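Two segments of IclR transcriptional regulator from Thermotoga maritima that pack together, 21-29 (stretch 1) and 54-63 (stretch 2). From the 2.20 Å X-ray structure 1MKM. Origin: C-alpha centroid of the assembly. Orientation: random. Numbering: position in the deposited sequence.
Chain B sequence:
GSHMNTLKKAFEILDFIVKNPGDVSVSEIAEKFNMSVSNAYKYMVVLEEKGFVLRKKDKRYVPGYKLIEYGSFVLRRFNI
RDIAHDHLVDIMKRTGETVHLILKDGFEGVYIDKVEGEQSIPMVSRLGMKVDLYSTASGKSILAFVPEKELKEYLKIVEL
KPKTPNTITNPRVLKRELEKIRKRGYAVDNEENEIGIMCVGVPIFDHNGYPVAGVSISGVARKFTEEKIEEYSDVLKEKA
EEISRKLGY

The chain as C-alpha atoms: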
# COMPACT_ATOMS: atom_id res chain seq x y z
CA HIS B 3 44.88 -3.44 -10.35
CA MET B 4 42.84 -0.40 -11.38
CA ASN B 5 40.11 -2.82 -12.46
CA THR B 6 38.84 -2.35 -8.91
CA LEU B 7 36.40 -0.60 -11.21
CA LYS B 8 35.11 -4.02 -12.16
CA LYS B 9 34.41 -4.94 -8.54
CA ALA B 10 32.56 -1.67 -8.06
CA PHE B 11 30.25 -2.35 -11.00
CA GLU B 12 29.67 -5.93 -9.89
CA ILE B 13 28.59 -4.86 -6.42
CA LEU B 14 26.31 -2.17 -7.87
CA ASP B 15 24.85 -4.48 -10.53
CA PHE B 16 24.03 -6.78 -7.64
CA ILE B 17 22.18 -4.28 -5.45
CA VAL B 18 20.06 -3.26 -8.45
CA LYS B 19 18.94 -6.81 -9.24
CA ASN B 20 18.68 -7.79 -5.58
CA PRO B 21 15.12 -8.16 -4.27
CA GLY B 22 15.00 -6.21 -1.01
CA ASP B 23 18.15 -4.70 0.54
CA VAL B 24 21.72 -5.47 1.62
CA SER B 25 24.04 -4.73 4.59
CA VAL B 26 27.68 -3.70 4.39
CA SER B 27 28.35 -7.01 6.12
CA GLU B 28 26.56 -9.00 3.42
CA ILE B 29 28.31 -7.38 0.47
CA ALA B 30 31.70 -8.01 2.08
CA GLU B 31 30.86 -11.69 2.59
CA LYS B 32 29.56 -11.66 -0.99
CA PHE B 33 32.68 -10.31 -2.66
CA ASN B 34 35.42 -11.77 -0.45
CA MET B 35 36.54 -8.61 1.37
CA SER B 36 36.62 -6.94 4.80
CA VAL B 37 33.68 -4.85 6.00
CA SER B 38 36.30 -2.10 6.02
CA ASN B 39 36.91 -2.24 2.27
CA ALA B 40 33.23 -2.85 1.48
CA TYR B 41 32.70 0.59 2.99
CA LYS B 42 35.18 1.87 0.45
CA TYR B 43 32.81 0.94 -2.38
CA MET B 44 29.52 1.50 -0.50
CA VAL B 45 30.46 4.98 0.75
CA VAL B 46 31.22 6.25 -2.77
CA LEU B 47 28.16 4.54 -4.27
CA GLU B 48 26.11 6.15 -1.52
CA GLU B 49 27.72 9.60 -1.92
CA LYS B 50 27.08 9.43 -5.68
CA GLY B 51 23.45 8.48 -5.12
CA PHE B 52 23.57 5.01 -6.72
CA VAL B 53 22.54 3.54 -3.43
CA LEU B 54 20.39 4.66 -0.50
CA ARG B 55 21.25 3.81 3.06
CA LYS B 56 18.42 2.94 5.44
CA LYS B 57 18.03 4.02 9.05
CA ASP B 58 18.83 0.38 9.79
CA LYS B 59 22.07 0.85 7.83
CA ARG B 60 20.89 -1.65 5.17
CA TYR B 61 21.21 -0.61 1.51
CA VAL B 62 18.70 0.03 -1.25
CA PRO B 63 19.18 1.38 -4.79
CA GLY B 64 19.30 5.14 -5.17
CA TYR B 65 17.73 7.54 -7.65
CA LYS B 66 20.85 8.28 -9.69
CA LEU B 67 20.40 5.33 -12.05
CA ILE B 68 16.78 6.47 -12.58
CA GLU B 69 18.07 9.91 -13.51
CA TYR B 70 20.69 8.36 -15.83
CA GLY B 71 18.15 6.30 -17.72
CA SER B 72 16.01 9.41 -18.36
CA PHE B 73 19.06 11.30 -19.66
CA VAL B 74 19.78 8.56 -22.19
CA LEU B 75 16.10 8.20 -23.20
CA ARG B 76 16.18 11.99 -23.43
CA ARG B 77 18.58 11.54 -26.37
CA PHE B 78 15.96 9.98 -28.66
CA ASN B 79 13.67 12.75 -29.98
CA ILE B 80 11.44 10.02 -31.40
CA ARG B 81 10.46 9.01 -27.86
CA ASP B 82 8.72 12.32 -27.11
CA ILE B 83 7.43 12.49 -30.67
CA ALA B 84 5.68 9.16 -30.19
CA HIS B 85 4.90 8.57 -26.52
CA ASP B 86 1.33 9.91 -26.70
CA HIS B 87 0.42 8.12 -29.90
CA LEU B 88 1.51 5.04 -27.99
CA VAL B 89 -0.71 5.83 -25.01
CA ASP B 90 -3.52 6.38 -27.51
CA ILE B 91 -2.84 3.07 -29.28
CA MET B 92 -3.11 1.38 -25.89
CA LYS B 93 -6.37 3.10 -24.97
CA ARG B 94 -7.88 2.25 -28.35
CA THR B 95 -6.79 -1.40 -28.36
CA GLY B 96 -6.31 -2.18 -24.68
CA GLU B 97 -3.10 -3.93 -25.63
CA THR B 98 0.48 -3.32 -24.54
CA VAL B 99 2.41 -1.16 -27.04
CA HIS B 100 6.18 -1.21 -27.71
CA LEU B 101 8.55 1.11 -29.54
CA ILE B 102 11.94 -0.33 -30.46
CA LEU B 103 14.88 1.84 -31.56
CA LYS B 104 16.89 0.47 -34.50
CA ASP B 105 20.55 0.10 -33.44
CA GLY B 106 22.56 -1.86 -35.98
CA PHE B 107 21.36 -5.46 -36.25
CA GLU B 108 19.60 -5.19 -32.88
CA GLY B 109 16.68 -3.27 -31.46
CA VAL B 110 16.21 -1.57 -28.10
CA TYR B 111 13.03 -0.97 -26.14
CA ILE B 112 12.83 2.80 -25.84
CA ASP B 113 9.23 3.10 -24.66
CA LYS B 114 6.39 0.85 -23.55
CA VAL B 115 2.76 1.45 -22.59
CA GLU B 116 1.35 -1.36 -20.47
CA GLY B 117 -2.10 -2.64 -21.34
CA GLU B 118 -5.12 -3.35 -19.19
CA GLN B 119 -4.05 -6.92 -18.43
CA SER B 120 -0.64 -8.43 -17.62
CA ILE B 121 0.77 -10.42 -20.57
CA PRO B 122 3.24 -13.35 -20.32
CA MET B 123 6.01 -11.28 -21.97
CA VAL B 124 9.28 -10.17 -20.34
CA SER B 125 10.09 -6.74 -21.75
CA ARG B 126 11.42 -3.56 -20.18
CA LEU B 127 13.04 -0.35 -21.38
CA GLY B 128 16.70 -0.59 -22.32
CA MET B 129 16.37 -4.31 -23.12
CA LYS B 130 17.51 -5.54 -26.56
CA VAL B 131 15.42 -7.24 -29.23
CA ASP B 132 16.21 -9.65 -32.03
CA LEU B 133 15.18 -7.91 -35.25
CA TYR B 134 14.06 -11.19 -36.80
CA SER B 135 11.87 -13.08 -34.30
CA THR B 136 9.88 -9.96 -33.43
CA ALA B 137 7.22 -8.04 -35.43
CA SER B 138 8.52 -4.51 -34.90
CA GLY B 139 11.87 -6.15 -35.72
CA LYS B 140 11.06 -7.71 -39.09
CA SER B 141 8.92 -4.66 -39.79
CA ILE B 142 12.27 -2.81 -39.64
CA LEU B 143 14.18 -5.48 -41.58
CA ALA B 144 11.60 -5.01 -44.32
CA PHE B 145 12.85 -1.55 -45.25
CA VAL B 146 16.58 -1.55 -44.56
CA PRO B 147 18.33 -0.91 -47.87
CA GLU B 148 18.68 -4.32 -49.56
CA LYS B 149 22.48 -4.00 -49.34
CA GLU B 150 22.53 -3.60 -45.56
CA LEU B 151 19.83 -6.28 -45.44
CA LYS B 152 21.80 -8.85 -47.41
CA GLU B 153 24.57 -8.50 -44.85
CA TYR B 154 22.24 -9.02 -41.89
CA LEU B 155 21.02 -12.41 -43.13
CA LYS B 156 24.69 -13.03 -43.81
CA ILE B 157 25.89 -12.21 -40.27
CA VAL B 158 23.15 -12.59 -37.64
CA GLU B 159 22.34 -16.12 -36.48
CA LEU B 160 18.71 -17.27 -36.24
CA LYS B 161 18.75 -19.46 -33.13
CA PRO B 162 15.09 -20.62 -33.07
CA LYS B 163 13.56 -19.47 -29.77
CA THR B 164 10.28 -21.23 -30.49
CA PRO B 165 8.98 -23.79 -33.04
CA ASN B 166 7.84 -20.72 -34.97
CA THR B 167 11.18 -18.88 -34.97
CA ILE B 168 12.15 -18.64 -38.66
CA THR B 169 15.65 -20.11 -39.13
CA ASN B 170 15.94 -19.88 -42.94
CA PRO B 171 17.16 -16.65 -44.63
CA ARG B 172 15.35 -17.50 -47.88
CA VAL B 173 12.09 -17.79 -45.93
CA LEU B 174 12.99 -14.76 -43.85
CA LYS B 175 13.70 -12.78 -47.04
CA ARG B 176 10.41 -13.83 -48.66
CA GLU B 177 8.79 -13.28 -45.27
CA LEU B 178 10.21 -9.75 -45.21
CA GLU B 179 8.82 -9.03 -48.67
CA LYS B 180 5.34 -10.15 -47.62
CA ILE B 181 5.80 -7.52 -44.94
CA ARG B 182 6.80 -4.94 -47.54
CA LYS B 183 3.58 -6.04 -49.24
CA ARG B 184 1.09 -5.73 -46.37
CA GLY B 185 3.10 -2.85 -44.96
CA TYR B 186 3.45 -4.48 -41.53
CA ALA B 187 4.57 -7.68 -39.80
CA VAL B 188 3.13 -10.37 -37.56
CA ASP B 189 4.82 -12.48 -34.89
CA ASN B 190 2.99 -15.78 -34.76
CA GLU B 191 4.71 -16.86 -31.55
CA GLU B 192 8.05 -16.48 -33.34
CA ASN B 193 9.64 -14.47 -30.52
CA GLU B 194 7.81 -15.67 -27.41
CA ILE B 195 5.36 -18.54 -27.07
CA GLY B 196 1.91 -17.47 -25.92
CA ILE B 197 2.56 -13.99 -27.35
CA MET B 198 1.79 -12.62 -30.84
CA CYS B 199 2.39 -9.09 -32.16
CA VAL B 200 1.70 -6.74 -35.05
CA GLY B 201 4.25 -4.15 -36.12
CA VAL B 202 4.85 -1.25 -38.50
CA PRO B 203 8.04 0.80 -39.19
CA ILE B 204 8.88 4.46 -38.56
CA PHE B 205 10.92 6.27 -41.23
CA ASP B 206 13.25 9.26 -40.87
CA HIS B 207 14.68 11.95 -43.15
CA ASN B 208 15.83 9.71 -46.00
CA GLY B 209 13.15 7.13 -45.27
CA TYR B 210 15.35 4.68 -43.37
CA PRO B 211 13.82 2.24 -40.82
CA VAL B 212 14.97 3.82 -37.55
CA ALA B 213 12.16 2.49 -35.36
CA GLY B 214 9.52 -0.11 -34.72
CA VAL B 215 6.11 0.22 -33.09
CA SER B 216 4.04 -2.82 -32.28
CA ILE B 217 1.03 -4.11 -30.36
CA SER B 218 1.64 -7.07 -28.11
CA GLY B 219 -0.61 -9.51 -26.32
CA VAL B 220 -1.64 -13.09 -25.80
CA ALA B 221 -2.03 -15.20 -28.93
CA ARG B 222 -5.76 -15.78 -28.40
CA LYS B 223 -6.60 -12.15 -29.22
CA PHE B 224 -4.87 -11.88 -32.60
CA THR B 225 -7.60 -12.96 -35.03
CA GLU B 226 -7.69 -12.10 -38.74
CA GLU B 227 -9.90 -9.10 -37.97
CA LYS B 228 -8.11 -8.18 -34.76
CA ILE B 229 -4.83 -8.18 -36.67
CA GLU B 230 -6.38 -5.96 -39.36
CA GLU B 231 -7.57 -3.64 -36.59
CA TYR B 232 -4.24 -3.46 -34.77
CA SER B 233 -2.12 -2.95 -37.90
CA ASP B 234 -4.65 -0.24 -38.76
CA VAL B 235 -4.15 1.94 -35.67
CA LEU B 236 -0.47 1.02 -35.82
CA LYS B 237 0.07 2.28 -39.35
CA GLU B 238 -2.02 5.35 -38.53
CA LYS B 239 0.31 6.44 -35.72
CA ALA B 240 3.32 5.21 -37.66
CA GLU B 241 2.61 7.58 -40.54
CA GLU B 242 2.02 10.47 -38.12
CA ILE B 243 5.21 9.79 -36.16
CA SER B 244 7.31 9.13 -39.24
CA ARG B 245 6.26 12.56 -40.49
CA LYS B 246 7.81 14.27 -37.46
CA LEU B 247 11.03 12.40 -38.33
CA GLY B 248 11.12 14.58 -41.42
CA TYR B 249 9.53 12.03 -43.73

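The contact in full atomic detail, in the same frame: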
# COMPACT_ATOMS: atom_id res chain seq x y z
N PRO B 21 16.44 -8.43 -4.84
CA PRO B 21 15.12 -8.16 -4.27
C PRO B 21 15.31 -7.79 -2.80
O PRO B 21 15.91 -8.54 -2.04
CB PRO B 21 14.40 -9.50 -4.43
CG PRO B 21 15.03 -10.07 -5.66
CD PRO B 21 16.50 -9.78 -5.43
N GLY B 22 14.82 -6.62 -2.40
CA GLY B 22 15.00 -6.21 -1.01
C GLY B 22 16.23 -5.33 -0.83
O GLY B 22 16.52 -4.48 -1.68
N ASP B 23 16.95 -5.52 0.28
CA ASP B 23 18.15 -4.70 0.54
C ASP B 23 19.38 -5.51 0.94
O ASP B 23 19.35 -6.74 0.97
CB ASP B 23 17.85 -3.68 1.63
CG ASP B 23 17.41 -4.32 2.91
OD1 ASP B 23 16.85 -3.60 3.77
OD2 ASP B 23 17.64 -5.54 3.05
N VAL B 24 20.47 -4.81 1.25
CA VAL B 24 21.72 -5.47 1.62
C VAL B 24 22.56 -4.66 2.62
O VAL B 24 22.65 -3.44 2.53
CB VAL B 24 22.58 -5.73 0.34
CG1 VAL B 24 23.18 -4.43 -0.14
CG2 VAL B 24 23.65 -6.76 0.62
N SER B 25 23.20 -5.36 3.56
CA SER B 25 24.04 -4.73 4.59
C SER B 25 25.49 -4.70 4.15
O SER B 25 25.90 -5.51 3.32
CB SER B 25 23.96 -5.51 5.89
OG SER B 25 24.57 -6.78 5.73
N VAL B 26 26.27 -3.79 4.72
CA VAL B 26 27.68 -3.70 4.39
C VAL B 26 28.28 -5.08 4.62
O VAL B 26 29.08 -5.57 3.82
CB VAL B 26 28.43 -2.69 5.29
CG1 VAL B 26 27.79 -1.32 5.18
CG2 VAL B 26 28.41 -3.16 6.73
N SER B 27 27.88 -5.69 5.73
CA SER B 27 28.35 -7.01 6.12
C SER B 27 28.13 -8.04 5.04
O SER B 27 29.03 -8.82 4.71
CB SER B 27 27.64 -7.44 7.41
OG SER B 27 27.74 -8.84 7.61
N GLU B 28 26.93 -8.04 4.46
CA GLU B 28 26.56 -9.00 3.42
C GLU B 28 27.34 -8.85 2.12
O GLU B 28 27.73 -9.84 1.51
CB GLU B 28 25.06 -8.90 3.17
CG GLU B 28 24.23 -9.27 4.40
CD GLU B 28 22.76 -8.95 4.25
OE1 GLU B 28 21.97 -9.34 5.14
OE2 GLU B 28 22.39 -8.31 3.23
N ILE B 29 27.56 -7.61 1.69
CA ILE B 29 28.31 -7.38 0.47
C ILE B 29 29.74 -7.89 0.65
O ILE B 29 30.27 -8.57 -0.23
CB ILE B 29 28.34 -5.89 0.09
CG1 ILE B 29 27.01 -5.51 -0.55
CG2 ILE B 29 29.53 -5.59 -0.83
CD1 ILE B 29 26.99 -4.15 -1.21
N LEU B 54 21.00 3.92 -1.60
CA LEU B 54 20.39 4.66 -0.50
C LEU B 54 20.61 3.88 0.78
O LEU B 54 20.42 2.66 0.81
CB LEU B 54 18.88 4.83 -0.74
CG LEU B 54 18.16 5.85 0.16
CD1 LEU B 54 18.85 7.20 0.02
CD2 LEU B 54 16.68 5.94 -0.25
N ARG B 55 21.05 4.56 1.83
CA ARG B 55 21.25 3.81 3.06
C ARG B 55 20.10 4.04 4.02
O ARG B 55 19.73 5.19 4.29
CB ARG B 55 22.59 4.13 3.73
CG ARG B 55 22.96 3.04 4.72
CD ARG B 55 24.34 3.19 5.34
NE ARG B 55 24.70 1.98 6.07
CZ ARG B 55 25.86 1.80 6.70
NH1 ARG B 55 26.78 2.76 6.69
NH2 ARG B 55 26.12 0.65 7.32
N LYS B 56 19.55 2.94 4.51
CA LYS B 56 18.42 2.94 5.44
C LYS B 56 18.81 3.30 6.87
O LYS B 56 19.99 3.25 7.25
CB LYS B 56 17.76 1.55 5.47
CG LYS B 56 17.21 1.05 4.14
CD LYS B 56 16.56 -0.32 4.33
CE LYS B 56 15.85 -0.79 3.07
NZ LYS B 56 14.99 -1.98 3.29
N LYS B 57 17.80 3.67 7.66
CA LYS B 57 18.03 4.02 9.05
C LYS B 57 18.68 2.81 9.70
O LYS B 57 19.54 2.94 10.57
CB LYS B 57 16.71 4.37 9.74
CG LYS B 57 16.81 5.58 10.66
CD LYS B 57 15.45 6.04 11.18
CE LYS B 57 14.87 5.08 12.20
NZ LYS B 57 15.74 4.93 13.40
N ASP B 58 18.27 1.62 9.26
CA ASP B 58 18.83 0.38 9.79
C ASP B 58 20.18 0.04 9.16
O ASP B 58 20.66 -1.09 9.28
CB ASP B 58 17.84 -0.77 9.56
CG ASP B 58 17.14 -0.67 8.22
OD1 ASP B 58 16.32 0.26 8.06
OD2 ASP B 58 17.40 -1.52 7.35
N LYS B 59 20.77 1.02 8.49
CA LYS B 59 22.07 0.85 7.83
C LYS B 59 22.13 -0.18 6.69
O LYS B 59 23.22 -0.50 6.18
CB LYS B 59 23.15 0.56 8.87
CG LYS B 59 23.58 1.80 9.65
CD LYS B 59 24.85 1.55 10.45
CE LYS B 59 25.38 2.85 11.05
NZ LYS B 59 26.63 2.64 11.83
N ARG B 60 20.97 -0.70 6.28
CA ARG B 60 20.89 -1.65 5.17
C ARG B 60 20.79 -0.79 3.91
O ARG B 60 20.34 0.35 3.97
CB ARG B 60 19.65 -2.53 5.30
CG ARG B 60 19.54 -3.25 6.63
CD ARG B 60 20.37 -4.50 6.66
NE ARG B 60 19.80 -5.51 5.77
CZ ARG B 60 20.24 -6.76 5.70
NH1 ARG B 60 21.24 -7.16 6.48
NH2 ARG B 60 19.67 -7.61 4.86
N TYR B 61 21.19 -1.35 2.77
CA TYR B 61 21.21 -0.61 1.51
C TYR B 61 20.15 -0.93 0.45
O TYR B 61 19.80 -2.08 0.20
CB TYR B 61 22.58 -0.76 0.85
CG TYR B 61 23.72 -0.09 1.60
CD1 TYR B 61 24.43 -0.77 2.60
CD2 TYR B 61 24.12 1.20 1.27
CE1 TYR B 61 25.51 -0.17 3.25
CE2 TYR B 61 25.20 1.81 1.91
CZ TYR B 61 25.89 1.12 2.89
OH TYR B 61 26.97 1.72 3.49
N VAL B 62 19.70 0.13 -0.21
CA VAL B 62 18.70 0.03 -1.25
C VAL B 62 19.15 0.91 -2.42
O VAL B 62 19.86 1.90 -2.22
CB VAL B 62 17.32 0.49 -0.69
CG1 VAL B 62 16.65 1.46 -1.62
CG2 VAL B 62 16.45 -0.72 -0.43
N PRO B 63 18.76 0.56 -3.65
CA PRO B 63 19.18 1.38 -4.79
C PRO B 63 18.71 2.83 -4.72
O PRO B 63 17.61 3.13 -4.27
CB PRO B 63 18.60 0.63 -6.00
CG PRO B 63 17.48 -0.17 -5.43
CD PRO B 63 18.01 -0.63 -4.10

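Stretch 2 is a hairpin whose second arm lies against the loop that leads stretch 1 into its helix. Leu54, in a strand that begins earlier in the chain, stays out of reach of stretch 1; its role is internal, pairing with Val62 through Val62 N to Leu54 O at 2.8 Å, so that the arm that carries most of the contact is held from behind.

Arg55 is the first residue to reach across. Its CA-to-CB bond points sideways, but a fully extended side chain (t at chi1, chi2 and chi3) carries the guanidinium out past Lys59 and nearer to stretch 1, where Arg55 NE donates to Lys59 O at 2.9 Å. That bond fixes the head group beside Val26, with Arg55 NH2 3.4 Å from Val26 CG1. The approach is oblique, and the valine meets a charged group already occupied with other partners.

Lys56 starts the type I turn that ends at Lys59, closed by Lys59 N to Lys56 O at 2.7 Å. Its CB points toward stretch 1, and the extended chain beyond delivers Lys56 NZ to Asp23 OD1 at 2.5 Å, a short salt bridge. Lys57, at the tip of the turn, makes no contact. Asp58 brings a like charge near the same carboxylate, with Asp58 OD2 4.2 Å from Asp23 OD1; Asp23 is compensated by its salt bridges to Lys56 and Arg60. Lys59 takes positive phi, 63°; its CB points sideways and the end of the chain leads away from stretch 1.

Arg60 is the polar centre of the contact. Three successive m rotamers fold the chain so that its end comes nearer than its sideways CB would suggest. The guanidinium then lies between two acids, both near its plane at the edge. Arg60 NH1 donates to Glu28 OE1 at 2.7 Å, the strong part of a salt bridge, while Arg60 NH2 reaches Asp23 OD2 at 3.4 Å in a weak bond. One face of the group is covered by backbone, Ser25 N and Val24 C. Glu28 serves two purposes: OE1 takes the arginine, and OE2 accepts from Ser25 N at 3.1 Å. Ser25, in turn, is the N-cap, its OG accepting from Glu28 N. The helix cap and the salt bridge thus share one residue, Glu28.

At Tyr61 the backbones pair as a single antiparallel bridge with Val24. Tyr61 N donates to Val24 O at 2.6 Å, and Val24 N returns a bond to Tyr61 O at 3.0 Å. The tyrosine side chain adds apolar packing on the way past: Tyr61 CB lies 3.8 Å from Val24 CG1, and the ring turns its edge to Val26, with Tyr61 CE1 3.2 Å from Val26 CG1.

Val62 closes the contact lightly, its CG2 4.0 Å from Gly22 O and 3.9 Å from Asp23 CB. Gly22 sits at phi 94° and psi -141°, where a CB would jam against the preceding carbonyl O; glycine is required there by its own backbone rather than by stretch 2. Pro63 is beyond contact range.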